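Local coordinates for 182aa long hypothetical protein (Pyrococcus horikoshii, PDB 2GAN) that is of unknown function but, as a member of the GNAT family, probably transfers an acetyl group from acetyl-CoA to an unidentified acceptor, at residues 59-64 with 109-114. Residues are numbered along the deposited sequence; the frame is centred on the assembly and turned at random.
Sequences KFRLSQ and IEFFVV. With SO4 (sulfate ion), chain D.
Arg-61 sets CG anti to its carbonyl carbon and bends at chi3, and Glu-110 wedges CG between its backbone N and carbonyl carbon (chi1 57°) before running out extended; the two side chains advance on each other from facing sides. The guanidinium and carboxylate planes stand 42° apart. Arg-61 NH2 lies 3.5 Å from Glu-110 OE1, a salt bridge of charges alone, because the oxygen is displaced far from the plane of the guanidinium and no N-H is aimed at it. At the guanidinium edge lies a sulfate, probably from the crystallisation liquor: NH1 and NH2 of Arg-61 each reach its O4 at 2.7 Å, forming a fork of two bent bonds. Phe-111 N gives the same O4 a third hydrogen bond of 2.8 Å, so one oxygen joins helix 47-65 to strand 106-114. That strand runs antiparallel to 78-85 and parallel to 141-146; the left-handed backbone of Phe-111, with its positive phi, is consistent with the beta bulge that GNAT relatives have on this strand, where backbone N-H groups bind acetyl-CoA. The Phe-111 ring meets the arginine obliquely, CD2 lying 3.8 Å from Arg-61 NH1, and also packs on Phe-66 and on Met-21 of helix 14-27. Glu-65 brings a second carboxylate close to Glu-110 and forms a weak, long ion pair with Arg-61 NE. With a leucine replacing Arg-61, the sulfate oxygen would probably keep just the Phe-111 N-H of its three bonds here, and the buried Glu-110 would lose this positive partner while Glu-65 stays close.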
ATOM      1  N   LYS A  59     -18.561 -16.031   6.386  1.00 23.29           N
ATOM      2  CA  LYS A  59     -19.362 -17.241   6.544  1.00 24.53           C
ATOM      3  C   LYS A  59     -19.484 -17.941   5.193  1.00 24.09           C
ATOM      4  O   LYS A  59     -19.254 -19.147   5.088  1.00 25.52           O
ATOM      5  CB  LYS A  59     -20.755 -16.901   7.088  1.00 25.99           C
ATOM      6  CG  LYS A  59     -21.558 -18.118   7.519  1.00 29.92           C
ATOM      7  CD  LYS A  59     -22.847 -17.719   8.228  1.00 31.33           C
ATOM      8  CE  LYS A  59     -23.608 -18.951   8.711  1.00 35.31           C
ATOM      9  NZ  LYS A  59     -24.864 -18.590   9.442  1.00 35.90           N
ATOM     10  N   PHE A  60     -19.834 -17.177   4.162  1.00 22.39           N
ATOM     11  CA  PHE A  60     -19.969 -17.730   2.826  1.00 22.16           C
ATOM     12  C   PHE A  60     -18.679 -18.329   2.278  1.00 22.15           C
ATOM     13  O   PHE A  60     -18.683 -19.442   1.762  1.00 18.65           O
ATOM     14  CB  PHE A  60     -20.490 -16.670   1.850  1.00 22.16           C
ATOM     15  CG  PHE A  60     -20.287 -17.030   0.397  1.00 23.97           C
ATOM     16  CD1 PHE A  60     -19.216 -16.499  -0.324  1.00 21.78           C
ATOM     17  CD2 PHE A  60     -21.152 -17.919  -0.241  1.00 25.22           C
ATOM     18  CE1 PHE A  60     -19.006 -16.847  -1.654  1.00 24.10           C
ATOM     19  CE2 PHE A  60     -20.957 -18.279  -1.574  1.00 21.52           C
ATOM     20  CZ  PHE A  60     -19.880 -17.741  -2.283  1.00 26.26           C
ATOM     21  N   ARG A  61     -17.577 -17.593   2.382  1.00 22.40           N
ATOM     22  CA  ARG A  61     -16.308 -18.083   1.850  1.00 23.14           C
ATOM     23  C   ARG A  61     -15.839 -19.365   2.516  1.00 23.10           C
ATOM     24  O   ARG A  61     -15.347 -20.275   1.854  1.00 22.47           O
ATOM     25  CB  ARG A  61     -15.225 -17.024   2.013  1.00 25.02           C
ATOM     26  CG  ARG A  61     -15.535 -15.717   1.341  1.00 26.32           C
ATOM     27  CD  ARG A  61     -14.359 -14.794   1.513  1.00 27.71           C
ATOM     28  NE  ARG A  61     -13.607 -14.619   0.277  1.00 28.74           N
ATOM     29  CZ  ARG A  61     -12.407 -14.049   0.222  1.00 27.44           C
ATOM     30  NH1 ARG A  61     -11.835 -13.613   1.333  1.00 24.19           N
ATOM     31  NH2 ARG A  61     -11.791 -13.899  -0.938  1.00 27.19           N
ATOM     32  N   LEU A  62     -15.973 -19.412   3.838  1.00 22.12           N
ATOM     33  CA  LEU A  62     -15.569 -20.567   4.618  1.00 23.85           C
ATOM     34  C   LEU A  62     -16.418 -21.782   4.252  1.00 25.33           C
ATOM     35  O   LEU A  62     -15.918 -22.903   4.222  1.00 26.05           O
ATOM     36  CB  LEU A  62     -15.721 -20.255   6.110  1.00 19.37           C
ATOM     37  CG  LEU A  62     -14.526 -19.957   7.039  1.00 21.97           C
ATOM     38  CD1 LEU A  62     -13.249 -19.622   6.288  1.00 14.15           C
ATOM     39  CD2 LEU A  62     -14.934 -18.838   7.974  1.00 17.24           C
ATOM     40  N   SER A  63     -17.698 -21.559   3.960  1.00 26.35           N
ATOM     41  CA  SER A  63     -18.602 -22.662   3.611  1.00 28.87           C
ATOM     42  C   SER A  63     -18.548 -23.148   2.161  1.00 28.47           C
ATOM     43  O   SER A  63     -18.521 -24.352   1.899  1.00 29.96           O
ATOM     44  CB  SER A  63     -20.050 -22.273   3.926  1.00 28.44           C
ATOM     45  OG  SER A  63     -20.228 -22.058   5.310  1.00 36.01           O
ATOM     46  N   GLN A  64     -18.535 -22.212   1.222  1.00 28.00           N
ATOM     47  CA  GLN A  64     -18.542 -22.565  -0.195  1.00 29.15           C
ATOM     48  C   GLN A  64     -17.272 -22.249  -0.980  1.00 29.09           C
ATOM     49  O   GLN A  64     -16.630 -23.145  -1.517  1.00 32.85           O
ATOM     50  CB  GLN A  64     -19.709 -21.862  -0.877  1.00 29.39           C
ATOM     51  CG  GLN A  64     -20.999 -21.947  -0.092  1.00 33.15           C
ATOM     52  CD  GLN A  64     -21.593 -23.338  -0.098  1.00 34.64           C
ATOM     53  OE1 GLN A  64     -22.311 -23.724   0.823  1.00 38.32           O
ATOM     54  NE2 GLN A  64     -21.306 -24.096  -1.147  1.00 33.93           N
ATOM     55  N   ILE A 109      -5.371 -18.121  -5.078  1.00 18.54           N
ATOM     56  CA  ILE A 109      -4.864 -17.963  -3.725  1.00 18.01           C
ATOM     57  C   ILE A 109      -5.504 -16.691  -3.195  1.00 18.13           C
ATOM     58  O   ILE A 109      -5.565 -15.689  -3.901  1.00 19.38           O
ATOM     59  CB  ILE A 109      -3.329 -17.796  -3.702  1.00 20.18           C
ATOM     60  CG1 ILE A 109      -2.663 -19.160  -3.947  1.00 19.99           C
ATOM     61  CG2 ILE A 109      -2.885 -17.174  -2.366  1.00 18.49           C
ATOM     62  CD1 ILE A 109      -1.151 -19.110  -4.092  1.00 22.08           C
ATOM     63  N   GLU A 110      -6.000 -16.736  -1.967  1.00 17.89           N
ATOM     64  CA  GLU A 110      -6.623 -15.569  -1.361  1.00 18.90           C
ATOM     65  C   GLU A 110      -6.670 -15.755   0.147  1.00 17.65           C
ATOM     66  O   GLU A 110      -6.139 -16.741   0.676  1.00 16.25           O
ATOM     67  CB  GLU A 110      -8.037 -15.353  -1.939  1.00 22.95           C
ATOM     68  CG  GLU A 110      -9.010 -16.519  -1.805  1.00 27.36           C
ATOM     69  CD  GLU A 110     -10.256 -16.373  -2.703  1.00 31.82           C
ATOM     70  OE1 GLU A 110     -11.270 -17.042  -2.427  1.00 32.33           O
ATOM     71  OE2 GLU A 110     -10.225 -15.606  -3.689  1.00 34.02           O
ATOM     72  N   PHE A 111      -7.270 -14.796   0.848  1.00 17.10           N
ATOM     73  CA  PHE A 111      -7.377 -14.892   2.301  1.00 17.11           C
ATOM     74  C   PHE A 111      -5.983 -15.107   2.895  1.00 15.28           C
ATOM     75  O   PHE A 111      -5.807 -15.896   3.824  1.00 14.90           O
ATOM     76  CB  PHE A 111      -8.291 -16.068   2.649  1.00 15.76           C
ATOM     77  CG  PHE A 111      -8.929 -15.967   3.996  1.00 15.76           C
ATOM     78  CD1 PHE A 111      -8.629 -16.889   4.989  1.00 19.90           C
ATOM     79  CD2 PHE A 111      -9.893 -14.998   4.249  1.00 18.74           C
ATOM     80  CE1 PHE A 111      -9.286 -16.855   6.216  1.00 22.15           C
ATOM     81  CE2 PHE A 111     -10.557 -14.952   5.468  1.00 16.77           C
ATOM     82  CZ  PHE A 111     -10.259 -15.880   6.452  1.00 19.16           C
ATOM     83  N   PHE A 112      -5.004 -14.397   2.333  1.00 16.29           N
ATOM     84  CA  PHE A 112      -3.604 -14.479   2.748  1.00 16.68           C
ATOM     85  C   PHE A 112      -3.280 -13.328   3.684  1.00 16.04           C
ATOM     86  O   PHE A 112      -3.169 -12.192   3.249  1.00 15.24           O
ATOM     87  CB  PHE A 112      -2.692 -14.372   1.522  1.00 16.99           C
ATOM     88  CG  PHE A 112      -1.214 -14.368   1.841  1.00 16.53           C
ATOM     89  CD1 PHE A 112      -0.326 -13.644   1.045  1.00 20.07           C
ATOM     90  CD2 PHE A 112      -0.703 -15.109   2.898  1.00 18.14           C
ATOM     91  CE1 PHE A 112       1.050 -13.655   1.293  1.00 19.60           C
ATOM     92  CE2 PHE A 112       0.677 -15.129   3.158  1.00 21.86           C
ATOM     93  CZ  PHE A 112       1.550 -14.398   2.351  1.00 18.72           C
ATOM     94  N   VAL A 113      -3.108 -13.620   4.964  1.00 18.29           N
ATOM     95  CA  VAL A 113      -2.798 -12.561   5.897  1.00 20.57           C
ATOM     96  C   VAL A 113      -1.895 -13.049   7.004  1.00 20.33           C
ATOM     97  O   VAL A 113      -1.661 -14.246   7.146  1.00 22.36           O
ATOM     98  CB  VAL A 113      -4.089 -11.978   6.512  1.00 20.28           C
ATOM     99  CG1 VAL A 113      -4.425 -12.708   7.806  1.00 21.93           C
ATOM    100  CG2 VAL A 113      -3.922 -10.493   6.727  1.00 26.50           C
ATOM    101  N   VAL A 114      -1.380 -12.111   7.784  1.00 21.25           N
ATOM    102  CA  VAL A 114      -0.513 -12.447   8.901  1.00 20.21           C
ATOM    103  C   VAL A 114      -0.852 -11.541  10.076  1.00 19.52           C
ATOM    104  O   VAL A 114      -1.097 -10.354   9.894  1.00 21.15           O
ATOM    105  CB  VAL A 114       0.974 -12.258   8.547  1.00 18.69           C
ATOM    106  CG1 VAL A 114       1.824 -12.468   9.792  1.00 20.93           C
ATOM    107  CG2 VAL A 114       1.385 -13.243   7.463  1.00 18.35           C
TER
HETATM  108  S   SO4 D1202      -9.081 -11.688  -0.127  1.00 47.81           S
HETATM  109  O1  SO4 D1202      -8.138 -11.197   0.898  1.00 47.31           O
HETATM  110  O2  SO4 D1202      -8.468 -11.592  -1.471  1.00 46.08           O
HETATM  111  O3  SO4 D1202     -10.298 -10.857  -0.080  1.00 49.72           O
HETATM  112  O4  SO4 D1202      -9.416 -13.093   0.145  1.00 45.96           O